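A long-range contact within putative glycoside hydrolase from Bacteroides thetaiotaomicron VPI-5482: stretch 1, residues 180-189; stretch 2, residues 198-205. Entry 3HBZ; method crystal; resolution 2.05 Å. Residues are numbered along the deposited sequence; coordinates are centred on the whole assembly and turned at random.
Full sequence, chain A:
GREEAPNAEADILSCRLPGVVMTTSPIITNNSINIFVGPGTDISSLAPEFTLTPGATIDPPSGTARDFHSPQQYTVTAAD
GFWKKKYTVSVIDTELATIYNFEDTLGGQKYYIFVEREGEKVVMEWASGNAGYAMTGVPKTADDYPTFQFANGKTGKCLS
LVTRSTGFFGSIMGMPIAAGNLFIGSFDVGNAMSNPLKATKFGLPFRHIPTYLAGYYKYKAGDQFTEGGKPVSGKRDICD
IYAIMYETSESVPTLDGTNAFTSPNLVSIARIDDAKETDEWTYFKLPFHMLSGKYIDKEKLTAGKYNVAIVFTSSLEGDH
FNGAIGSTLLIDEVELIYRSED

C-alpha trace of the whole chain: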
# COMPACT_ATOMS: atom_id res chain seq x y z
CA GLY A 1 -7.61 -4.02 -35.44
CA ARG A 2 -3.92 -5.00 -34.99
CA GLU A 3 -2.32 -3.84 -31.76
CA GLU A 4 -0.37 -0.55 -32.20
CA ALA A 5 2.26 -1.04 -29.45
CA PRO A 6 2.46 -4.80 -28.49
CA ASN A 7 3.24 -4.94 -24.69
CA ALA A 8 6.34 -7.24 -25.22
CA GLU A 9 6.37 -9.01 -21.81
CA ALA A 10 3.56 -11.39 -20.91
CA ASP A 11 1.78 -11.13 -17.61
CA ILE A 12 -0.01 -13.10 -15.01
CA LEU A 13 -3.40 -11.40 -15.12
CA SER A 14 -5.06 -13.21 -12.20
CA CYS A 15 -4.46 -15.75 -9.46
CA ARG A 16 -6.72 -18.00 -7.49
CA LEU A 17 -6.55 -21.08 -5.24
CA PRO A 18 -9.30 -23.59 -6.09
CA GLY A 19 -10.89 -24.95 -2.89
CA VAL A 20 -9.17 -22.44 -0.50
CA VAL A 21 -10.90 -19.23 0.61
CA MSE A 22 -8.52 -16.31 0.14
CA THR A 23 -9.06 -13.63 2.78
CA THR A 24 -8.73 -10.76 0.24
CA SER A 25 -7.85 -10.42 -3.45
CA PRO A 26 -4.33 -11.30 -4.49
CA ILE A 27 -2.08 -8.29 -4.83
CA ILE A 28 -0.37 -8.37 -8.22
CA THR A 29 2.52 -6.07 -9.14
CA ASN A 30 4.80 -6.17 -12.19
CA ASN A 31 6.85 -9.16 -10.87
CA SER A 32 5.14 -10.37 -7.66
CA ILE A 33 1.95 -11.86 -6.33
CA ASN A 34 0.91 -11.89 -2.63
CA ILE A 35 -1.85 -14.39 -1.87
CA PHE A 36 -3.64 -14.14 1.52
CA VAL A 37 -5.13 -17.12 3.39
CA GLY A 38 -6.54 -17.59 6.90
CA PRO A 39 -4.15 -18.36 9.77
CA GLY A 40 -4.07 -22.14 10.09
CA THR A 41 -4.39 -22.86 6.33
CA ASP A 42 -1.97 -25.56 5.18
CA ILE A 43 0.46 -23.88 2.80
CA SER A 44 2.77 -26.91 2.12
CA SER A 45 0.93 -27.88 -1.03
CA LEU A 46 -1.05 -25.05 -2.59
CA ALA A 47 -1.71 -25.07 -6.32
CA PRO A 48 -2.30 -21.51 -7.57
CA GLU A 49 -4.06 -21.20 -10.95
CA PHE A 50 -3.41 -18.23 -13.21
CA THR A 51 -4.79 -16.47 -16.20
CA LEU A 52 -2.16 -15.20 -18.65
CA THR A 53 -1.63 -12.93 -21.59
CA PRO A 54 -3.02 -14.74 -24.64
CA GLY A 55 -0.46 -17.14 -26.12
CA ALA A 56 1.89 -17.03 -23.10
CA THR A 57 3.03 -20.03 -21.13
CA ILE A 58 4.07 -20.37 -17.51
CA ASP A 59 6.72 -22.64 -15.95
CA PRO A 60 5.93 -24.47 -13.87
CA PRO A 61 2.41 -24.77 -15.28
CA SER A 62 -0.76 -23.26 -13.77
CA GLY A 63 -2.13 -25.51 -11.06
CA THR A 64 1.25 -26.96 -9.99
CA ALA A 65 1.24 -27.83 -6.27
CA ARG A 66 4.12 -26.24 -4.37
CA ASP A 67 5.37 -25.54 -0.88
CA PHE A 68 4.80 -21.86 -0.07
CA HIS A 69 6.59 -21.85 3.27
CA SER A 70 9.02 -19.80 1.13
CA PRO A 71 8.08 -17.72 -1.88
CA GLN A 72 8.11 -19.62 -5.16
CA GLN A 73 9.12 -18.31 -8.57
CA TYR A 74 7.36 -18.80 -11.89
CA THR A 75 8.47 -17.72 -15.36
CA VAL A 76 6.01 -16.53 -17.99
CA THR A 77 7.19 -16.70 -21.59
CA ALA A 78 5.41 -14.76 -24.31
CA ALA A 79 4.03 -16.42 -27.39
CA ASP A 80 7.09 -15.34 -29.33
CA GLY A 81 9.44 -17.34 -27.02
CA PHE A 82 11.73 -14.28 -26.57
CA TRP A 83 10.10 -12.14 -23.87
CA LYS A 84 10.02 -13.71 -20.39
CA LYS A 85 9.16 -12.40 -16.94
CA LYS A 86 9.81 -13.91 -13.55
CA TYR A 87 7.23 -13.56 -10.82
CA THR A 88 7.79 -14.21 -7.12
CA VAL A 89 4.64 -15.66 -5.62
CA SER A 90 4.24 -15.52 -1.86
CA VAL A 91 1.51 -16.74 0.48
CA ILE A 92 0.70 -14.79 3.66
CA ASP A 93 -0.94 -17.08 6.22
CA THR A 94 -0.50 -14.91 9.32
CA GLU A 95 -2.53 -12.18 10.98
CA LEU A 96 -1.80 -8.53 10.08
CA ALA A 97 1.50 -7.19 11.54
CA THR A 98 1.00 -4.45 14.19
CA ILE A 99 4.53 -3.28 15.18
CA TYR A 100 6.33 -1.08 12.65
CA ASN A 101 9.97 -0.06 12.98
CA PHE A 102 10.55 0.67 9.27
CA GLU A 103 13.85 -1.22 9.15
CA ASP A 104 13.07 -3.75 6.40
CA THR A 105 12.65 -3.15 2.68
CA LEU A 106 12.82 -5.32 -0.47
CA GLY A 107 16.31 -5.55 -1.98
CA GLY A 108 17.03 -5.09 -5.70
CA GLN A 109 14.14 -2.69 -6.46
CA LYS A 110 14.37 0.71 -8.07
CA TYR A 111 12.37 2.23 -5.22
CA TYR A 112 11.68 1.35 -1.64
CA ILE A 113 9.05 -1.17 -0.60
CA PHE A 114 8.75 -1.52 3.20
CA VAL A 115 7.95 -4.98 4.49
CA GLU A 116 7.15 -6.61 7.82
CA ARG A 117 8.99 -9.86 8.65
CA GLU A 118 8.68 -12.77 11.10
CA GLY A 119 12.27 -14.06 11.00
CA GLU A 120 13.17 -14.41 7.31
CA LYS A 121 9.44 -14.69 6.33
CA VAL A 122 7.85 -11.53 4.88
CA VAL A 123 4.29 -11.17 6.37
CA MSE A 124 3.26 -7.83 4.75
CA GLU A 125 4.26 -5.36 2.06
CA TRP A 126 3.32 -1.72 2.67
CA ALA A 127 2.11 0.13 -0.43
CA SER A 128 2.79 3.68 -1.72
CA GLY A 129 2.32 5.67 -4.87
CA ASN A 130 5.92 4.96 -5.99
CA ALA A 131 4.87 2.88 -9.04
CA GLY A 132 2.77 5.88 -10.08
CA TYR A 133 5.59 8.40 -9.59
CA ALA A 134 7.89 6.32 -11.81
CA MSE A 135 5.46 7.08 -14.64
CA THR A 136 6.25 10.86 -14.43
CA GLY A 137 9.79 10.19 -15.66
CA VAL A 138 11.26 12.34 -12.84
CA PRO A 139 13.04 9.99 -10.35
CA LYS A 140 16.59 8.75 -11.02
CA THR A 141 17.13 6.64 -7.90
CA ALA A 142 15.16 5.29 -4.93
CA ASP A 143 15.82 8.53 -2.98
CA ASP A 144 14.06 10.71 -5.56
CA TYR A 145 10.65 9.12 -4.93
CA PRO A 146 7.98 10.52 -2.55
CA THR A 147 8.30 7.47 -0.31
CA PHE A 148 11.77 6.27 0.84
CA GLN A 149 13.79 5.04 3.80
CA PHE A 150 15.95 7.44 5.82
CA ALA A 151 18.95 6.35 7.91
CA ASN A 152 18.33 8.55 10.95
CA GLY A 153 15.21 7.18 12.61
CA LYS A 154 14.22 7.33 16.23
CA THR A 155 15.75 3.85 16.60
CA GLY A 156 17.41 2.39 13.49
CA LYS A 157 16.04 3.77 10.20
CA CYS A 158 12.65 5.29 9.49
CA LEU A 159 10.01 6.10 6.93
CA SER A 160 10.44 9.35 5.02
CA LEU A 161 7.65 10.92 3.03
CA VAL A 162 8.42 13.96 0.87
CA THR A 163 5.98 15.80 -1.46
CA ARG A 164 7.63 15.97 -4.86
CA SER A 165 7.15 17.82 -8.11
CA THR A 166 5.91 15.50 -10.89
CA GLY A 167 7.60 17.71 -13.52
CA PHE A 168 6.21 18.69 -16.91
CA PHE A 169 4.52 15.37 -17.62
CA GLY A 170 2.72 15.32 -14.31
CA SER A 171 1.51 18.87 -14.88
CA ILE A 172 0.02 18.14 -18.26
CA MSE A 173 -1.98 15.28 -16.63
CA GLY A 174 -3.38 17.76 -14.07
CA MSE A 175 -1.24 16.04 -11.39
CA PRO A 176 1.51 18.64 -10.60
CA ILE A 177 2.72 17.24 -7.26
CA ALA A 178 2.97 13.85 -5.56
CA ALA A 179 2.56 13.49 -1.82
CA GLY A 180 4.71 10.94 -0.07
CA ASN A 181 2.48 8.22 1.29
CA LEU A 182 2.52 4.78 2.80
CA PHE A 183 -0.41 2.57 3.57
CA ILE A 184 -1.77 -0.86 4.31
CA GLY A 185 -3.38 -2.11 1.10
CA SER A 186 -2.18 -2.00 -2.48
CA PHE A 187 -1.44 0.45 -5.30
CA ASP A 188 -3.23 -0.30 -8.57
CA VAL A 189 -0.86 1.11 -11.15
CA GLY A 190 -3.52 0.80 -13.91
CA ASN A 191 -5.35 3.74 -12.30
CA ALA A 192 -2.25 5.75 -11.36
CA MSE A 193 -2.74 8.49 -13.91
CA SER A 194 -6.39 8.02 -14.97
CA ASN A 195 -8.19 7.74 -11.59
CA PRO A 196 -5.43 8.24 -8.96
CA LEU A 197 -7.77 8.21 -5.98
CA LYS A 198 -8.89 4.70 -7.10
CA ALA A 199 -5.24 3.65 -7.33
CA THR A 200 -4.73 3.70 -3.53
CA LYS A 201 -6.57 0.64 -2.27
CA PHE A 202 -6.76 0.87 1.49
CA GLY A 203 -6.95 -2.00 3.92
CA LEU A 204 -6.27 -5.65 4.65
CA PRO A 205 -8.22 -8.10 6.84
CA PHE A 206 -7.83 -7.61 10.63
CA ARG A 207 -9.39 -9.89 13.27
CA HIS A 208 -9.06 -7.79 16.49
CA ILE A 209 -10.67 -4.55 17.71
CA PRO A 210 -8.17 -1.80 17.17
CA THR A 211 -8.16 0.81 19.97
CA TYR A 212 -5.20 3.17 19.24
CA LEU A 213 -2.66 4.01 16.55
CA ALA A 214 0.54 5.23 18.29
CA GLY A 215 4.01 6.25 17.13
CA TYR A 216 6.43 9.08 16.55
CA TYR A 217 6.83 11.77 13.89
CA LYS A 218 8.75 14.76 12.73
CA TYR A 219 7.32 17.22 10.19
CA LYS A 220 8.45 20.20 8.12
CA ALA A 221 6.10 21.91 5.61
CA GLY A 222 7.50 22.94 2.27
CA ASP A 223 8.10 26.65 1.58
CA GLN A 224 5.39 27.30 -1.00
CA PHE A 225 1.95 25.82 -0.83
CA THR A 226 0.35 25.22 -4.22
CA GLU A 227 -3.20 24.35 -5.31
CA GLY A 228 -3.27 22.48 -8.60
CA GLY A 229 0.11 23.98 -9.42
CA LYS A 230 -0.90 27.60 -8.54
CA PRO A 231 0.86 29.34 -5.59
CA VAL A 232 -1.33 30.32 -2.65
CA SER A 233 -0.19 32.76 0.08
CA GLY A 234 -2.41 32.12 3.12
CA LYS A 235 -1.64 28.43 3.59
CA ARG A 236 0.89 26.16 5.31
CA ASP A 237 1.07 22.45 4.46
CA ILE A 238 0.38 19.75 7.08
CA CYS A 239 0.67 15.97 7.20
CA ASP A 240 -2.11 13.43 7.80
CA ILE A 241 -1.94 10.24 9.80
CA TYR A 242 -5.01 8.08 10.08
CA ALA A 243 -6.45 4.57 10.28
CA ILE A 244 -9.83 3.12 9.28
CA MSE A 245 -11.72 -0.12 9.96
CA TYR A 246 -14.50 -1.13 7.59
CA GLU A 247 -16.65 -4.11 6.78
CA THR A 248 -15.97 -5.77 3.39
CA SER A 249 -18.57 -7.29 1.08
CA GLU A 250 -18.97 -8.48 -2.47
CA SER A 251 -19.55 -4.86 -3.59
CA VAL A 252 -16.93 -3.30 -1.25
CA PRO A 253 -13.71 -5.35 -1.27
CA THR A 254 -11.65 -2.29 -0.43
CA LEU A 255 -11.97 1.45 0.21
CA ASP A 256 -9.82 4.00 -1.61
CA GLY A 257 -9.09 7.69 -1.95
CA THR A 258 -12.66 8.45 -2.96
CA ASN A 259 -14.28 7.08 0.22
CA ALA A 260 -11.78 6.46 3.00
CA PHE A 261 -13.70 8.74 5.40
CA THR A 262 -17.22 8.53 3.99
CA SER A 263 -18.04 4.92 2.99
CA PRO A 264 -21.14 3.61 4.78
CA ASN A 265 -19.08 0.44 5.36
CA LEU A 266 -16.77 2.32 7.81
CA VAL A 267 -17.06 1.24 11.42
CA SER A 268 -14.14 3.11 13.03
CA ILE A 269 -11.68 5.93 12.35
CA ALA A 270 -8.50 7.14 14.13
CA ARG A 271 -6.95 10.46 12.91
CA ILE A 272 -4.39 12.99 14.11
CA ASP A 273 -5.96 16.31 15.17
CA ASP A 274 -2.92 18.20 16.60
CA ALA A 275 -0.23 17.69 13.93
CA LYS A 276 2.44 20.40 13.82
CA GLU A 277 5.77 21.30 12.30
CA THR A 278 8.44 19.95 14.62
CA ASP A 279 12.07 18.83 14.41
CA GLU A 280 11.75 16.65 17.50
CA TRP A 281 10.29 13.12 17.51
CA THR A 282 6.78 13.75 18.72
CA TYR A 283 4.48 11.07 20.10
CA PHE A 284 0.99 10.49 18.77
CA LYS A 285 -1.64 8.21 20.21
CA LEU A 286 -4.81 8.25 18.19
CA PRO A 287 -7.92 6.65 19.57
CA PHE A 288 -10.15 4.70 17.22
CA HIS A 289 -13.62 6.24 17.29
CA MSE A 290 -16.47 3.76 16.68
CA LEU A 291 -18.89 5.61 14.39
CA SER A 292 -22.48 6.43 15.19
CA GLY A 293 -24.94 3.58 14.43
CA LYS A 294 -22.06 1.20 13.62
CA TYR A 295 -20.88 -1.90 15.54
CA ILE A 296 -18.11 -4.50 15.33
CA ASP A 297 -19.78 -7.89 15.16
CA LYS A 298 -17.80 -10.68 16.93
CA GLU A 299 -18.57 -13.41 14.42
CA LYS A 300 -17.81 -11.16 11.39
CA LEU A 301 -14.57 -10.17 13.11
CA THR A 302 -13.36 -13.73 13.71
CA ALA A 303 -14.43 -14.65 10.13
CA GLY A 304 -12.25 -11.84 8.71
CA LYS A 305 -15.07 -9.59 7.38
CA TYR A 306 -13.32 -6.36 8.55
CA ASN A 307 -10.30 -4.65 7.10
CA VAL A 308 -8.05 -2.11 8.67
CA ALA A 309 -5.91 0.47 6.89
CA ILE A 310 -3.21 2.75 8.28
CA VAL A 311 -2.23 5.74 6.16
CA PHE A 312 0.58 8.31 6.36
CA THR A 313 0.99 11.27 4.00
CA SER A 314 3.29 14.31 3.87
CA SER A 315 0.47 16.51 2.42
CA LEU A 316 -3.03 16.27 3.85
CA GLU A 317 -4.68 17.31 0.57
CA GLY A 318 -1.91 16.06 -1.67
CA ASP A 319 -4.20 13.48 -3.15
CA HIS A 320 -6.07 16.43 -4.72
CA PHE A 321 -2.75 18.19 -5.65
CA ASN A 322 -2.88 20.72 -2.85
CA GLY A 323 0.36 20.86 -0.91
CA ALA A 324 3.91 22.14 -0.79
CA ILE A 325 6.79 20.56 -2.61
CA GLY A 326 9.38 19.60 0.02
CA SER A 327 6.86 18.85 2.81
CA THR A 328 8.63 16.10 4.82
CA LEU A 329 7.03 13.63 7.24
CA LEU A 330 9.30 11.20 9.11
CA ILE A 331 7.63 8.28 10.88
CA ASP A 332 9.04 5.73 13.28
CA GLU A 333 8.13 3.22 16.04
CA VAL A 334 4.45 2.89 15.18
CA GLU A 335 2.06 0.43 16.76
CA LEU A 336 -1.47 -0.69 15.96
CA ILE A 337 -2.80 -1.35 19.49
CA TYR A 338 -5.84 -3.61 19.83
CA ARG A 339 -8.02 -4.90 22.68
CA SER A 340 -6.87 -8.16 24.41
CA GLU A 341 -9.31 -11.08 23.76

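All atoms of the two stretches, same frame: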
# COMPACT_ATOMS: atom_id res chain seq x y z
N GLY A 180 4.15 12.21 -0.54
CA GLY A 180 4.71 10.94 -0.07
C GLY A 180 3.65 10.27 0.78
O GLY A 180 3.11 10.87 1.73
N ASN A 181 3.38 9.02 0.48
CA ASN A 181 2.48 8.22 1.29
C ASN A 181 2.97 6.79 1.56
O ASN A 181 3.91 6.26 0.94
CB ASN A 181 1.07 8.21 0.67
CG ASN A 181 1.06 7.63 -0.72
OD1 ASN A 181 2.11 7.27 -1.28
ND2 ASN A 181 -0.11 7.53 -1.28
N LEU A 182 2.31 6.17 2.53
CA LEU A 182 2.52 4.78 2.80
C LEU A 182 1.24 4.30 3.42
O LEU A 182 0.67 4.99 4.29
CB LEU A 182 3.68 4.54 3.78
CG LEU A 182 4.20 3.11 3.86
CD1 LEU A 182 5.15 2.89 2.63
CD2 LEU A 182 4.93 2.81 5.24
N PHE A 183 0.80 3.12 3.01
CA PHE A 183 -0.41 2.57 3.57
C PHE A 183 -0.52 1.06 3.52
O PHE A 183 0.13 0.39 2.73
CB PHE A 183 -1.64 3.21 2.86
CG PHE A 183 -1.63 3.05 1.34
CD1 PHE A 183 -0.93 3.93 0.52
CD2 PHE A 183 -2.30 2.03 0.74
CE1 PHE A 183 -0.92 3.81 -0.83
CE2 PHE A 183 -2.30 1.89 -0.62
CZ PHE A 183 -1.61 2.78 -1.42
N ILE A 184 -1.39 0.53 4.36
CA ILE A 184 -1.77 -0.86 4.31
C ILE A 184 -2.81 -1.05 3.21
O ILE A 184 -3.85 -0.41 3.18
CB ILE A 184 -2.31 -1.35 5.64
CG1 ILE A 184 -1.18 -1.37 6.69
CG2 ILE A 184 -2.98 -2.83 5.49
CD1 ILE A 184 -1.70 -1.72 8.09
N GLY A 185 -2.53 -1.98 2.31
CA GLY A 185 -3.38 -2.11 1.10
C GLY A 185 -2.53 -2.39 -0.13
O GLY A 185 -1.46 -3.02 -0.05
N SER A 186 -2.98 -1.89 -1.28
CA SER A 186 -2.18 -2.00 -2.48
C SER A 186 -2.34 -0.79 -3.40
O SER A 186 -3.28 0.00 -3.25
CB SER A 186 -2.55 -3.29 -3.24
OG SER A 186 -3.92 -3.29 -3.58
N PHE A 187 -1.41 -0.67 -4.34
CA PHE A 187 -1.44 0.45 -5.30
C PHE A 187 -1.71 -0.13 -6.68
O PHE A 187 -0.96 -0.93 -7.18
CB PHE A 187 -0.13 1.22 -5.33
CG PHE A 187 -0.18 2.50 -6.20
CD1 PHE A 187 -0.80 3.62 -5.74
CD2 PHE A 187 0.35 2.52 -7.46
CE1 PHE A 187 -0.86 4.77 -6.50
CE2 PHE A 187 0.27 3.67 -8.25
CZ PHE A 187 -0.32 4.78 -7.76
N ASP A 188 -2.83 0.24 -7.28
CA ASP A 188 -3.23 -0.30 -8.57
C ASP A 188 -2.70 0.61 -9.66
O ASP A 188 -3.31 1.65 -9.96
CB ASP A 188 -4.74 -0.45 -8.60
CG ASP A 188 -5.28 -0.87 -9.98
OD1 ASP A 188 -4.53 -0.96 -10.96
OD2 ASP A 188 -6.48 -1.05 -10.04
N VAL A 189 -1.60 0.21 -10.27
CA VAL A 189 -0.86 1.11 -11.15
C VAL A 189 -1.66 1.38 -12.43
O VAL A 189 -1.40 2.36 -13.07
CB VAL A 189 0.57 0.59 -11.50
CG1 VAL A 189 0.50 -0.61 -12.47
CG2 VAL A 189 1.43 1.75 -12.10
N LYS A 198 -8.55 6.13 -7.03
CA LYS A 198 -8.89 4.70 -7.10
C LYS A 198 -7.65 3.82 -7.06
O LYS A 198 -7.76 2.63 -6.80
CB LYS A 198 -9.67 4.37 -8.37
CG LYS A 198 -11.01 5.16 -8.57
CD LYS A 198 -12.03 4.82 -7.58
CE LYS A 198 -12.87 3.59 -7.93
NZ LYS A 198 -13.61 3.26 -6.64
N ALA A 199 -6.49 4.40 -7.32
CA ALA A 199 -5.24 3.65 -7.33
C ALA A 199 -4.81 3.22 -5.93
O ALA A 199 -4.17 2.17 -5.78
CB ALA A 199 -4.13 4.49 -7.97
N THR A 200 -5.10 4.02 -4.91
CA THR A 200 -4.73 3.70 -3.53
C THR A 200 -5.83 2.87 -2.88
O THR A 200 -6.83 3.41 -2.41
CB THR A 200 -4.45 4.97 -2.70
OG1 THR A 200 -5.56 5.83 -2.77
CG2 THR A 200 -3.27 5.74 -3.25
N LYS A 201 -5.61 1.55 -2.83
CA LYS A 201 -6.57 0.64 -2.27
C LYS A 201 -6.21 0.38 -0.83
O LYS A 201 -5.20 -0.23 -0.54
CB LYS A 201 -6.64 -0.66 -3.06
CG LYS A 201 -7.16 -0.45 -4.49
CD LYS A 201 -7.30 -1.75 -5.25
CE LYS A 201 -8.21 -1.59 -6.49
NZ LYS A 201 -8.19 -2.77 -7.44
N PHE A 202 -7.05 0.86 0.07
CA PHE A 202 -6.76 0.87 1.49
C PHE A 202 -7.38 -0.31 2.21
O PHE A 202 -8.62 -0.49 2.22
CB PHE A 202 -7.34 2.15 2.14
CG PHE A 202 -6.77 3.45 1.60
CD1 PHE A 202 -5.41 3.65 1.46
CD2 PHE A 202 -7.64 4.52 1.30
CE1 PHE A 202 -4.88 4.87 1.00
CE2 PHE A 202 -7.11 5.76 0.86
CZ PHE A 202 -5.75 5.94 0.71
N GLY A 203 -6.52 -1.09 2.84
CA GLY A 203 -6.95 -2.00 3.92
C GLY A 203 -6.64 -3.46 3.65
O GLY A 203 -6.69 -3.89 2.51
N LEU A 204 -6.37 -4.22 4.72
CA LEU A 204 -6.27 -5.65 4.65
C LEU A 204 -7.06 -6.24 5.83
O LEU A 204 -7.37 -5.52 6.79
CB LEU A 204 -4.81 -6.10 4.68
CG LEU A 204 -3.97 -5.83 3.40
CD1 LEU A 204 -2.47 -6.24 3.63
CD2 LEU A 204 -4.57 -6.54 2.21
N PRO A 205 -7.38 -7.53 5.77
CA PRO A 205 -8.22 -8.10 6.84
C PRO A 205 -7.54 -8.06 8.21
O PRO A 205 -6.32 -8.25 8.30
CB PRO A 205 -8.45 -9.54 6.37
CG PRO A 205 -8.33 -9.44 4.88
CD PRO A 205 -7.20 -8.48 4.66

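The two stretches are joined as an antiparallel pair of short strands, held by four backbone hydrogen bonds and flanked by an aromatic pair, small apolar contacts and one salt bridge. Strand 185-187 runs against strand 200-202 at 172°, with the axes 4.8 Å apart at closest approach. The contact buries 577 Å².

Ser 186 and Lys 201 form the hydrogen-bonded pair at the centre. Ser 186 N donates to Lys 201 O at 2.9 Å, and Lys 201 N donates to Ser 186 O at 2.8 Å. Asp 188 N donates to Ala 199 O at 2.8 Å, and Gly 203 N donates to Ile 184 O at 2.8 Å. Between these bonds the CA atoms come close to carbonyls: Gly 185 CA lies 3.1 Å from Lys 201 O, and Phe 187 CA lies 3.3 Å from Ala 199 O.

Gly 185 suits this tight spot. A CB here would point toward the other stretch and sit 1.8 Å from Lys 201 O, a clash. Its backbone angles, 140/-147, also call for glycine. The same is true of the angles of Gly 203, 121/148, although a CB there would point away from the first stretch.

Phe 187 and Thr 200 share one face of the sheet. The Phe 187 ring reaches Ala 199, where Phe 187 CE1 is 3.6 Å from Ala 199 CB. Thr 200 CG2 lies at the edge of this ring, 4.1 Å from Phe 187 CD1. Thr 200 also meets Phe 183, with its CB 3.8 Å from Phe 183 CZ.

Phe 183 and Phe 202 are both buried. The edge of the Phe 202 ring points toward the face of the Phe 183 ring, with planes at 86° and centroids 5.1 Å apart. The CB of Phe 202 points away from the first stretch, but the end of its side chain comes nearer, and Phe 202 CD1 is 3.6 Å from Phe 183 CD2. Nearby, Ile 184 CG2 packs 3.8 Å from Leu 204 CG. These side chains extend the buried contact beyond the paired strands.

Ser 186 and Lys 201 share the other face. Ser 186 OG is 3.8 Å from Lys 201 CB, so the small serine lies beside the base of the lysine. The long, largely extended Lys 201 side chain brings its amine to Asp 188, forming a salt bridge with Lys 201 NZ 3.6 Å from Asp 188 OD2. Lys 201 NZ is also hydrogen-bonded elsewhere in the structure.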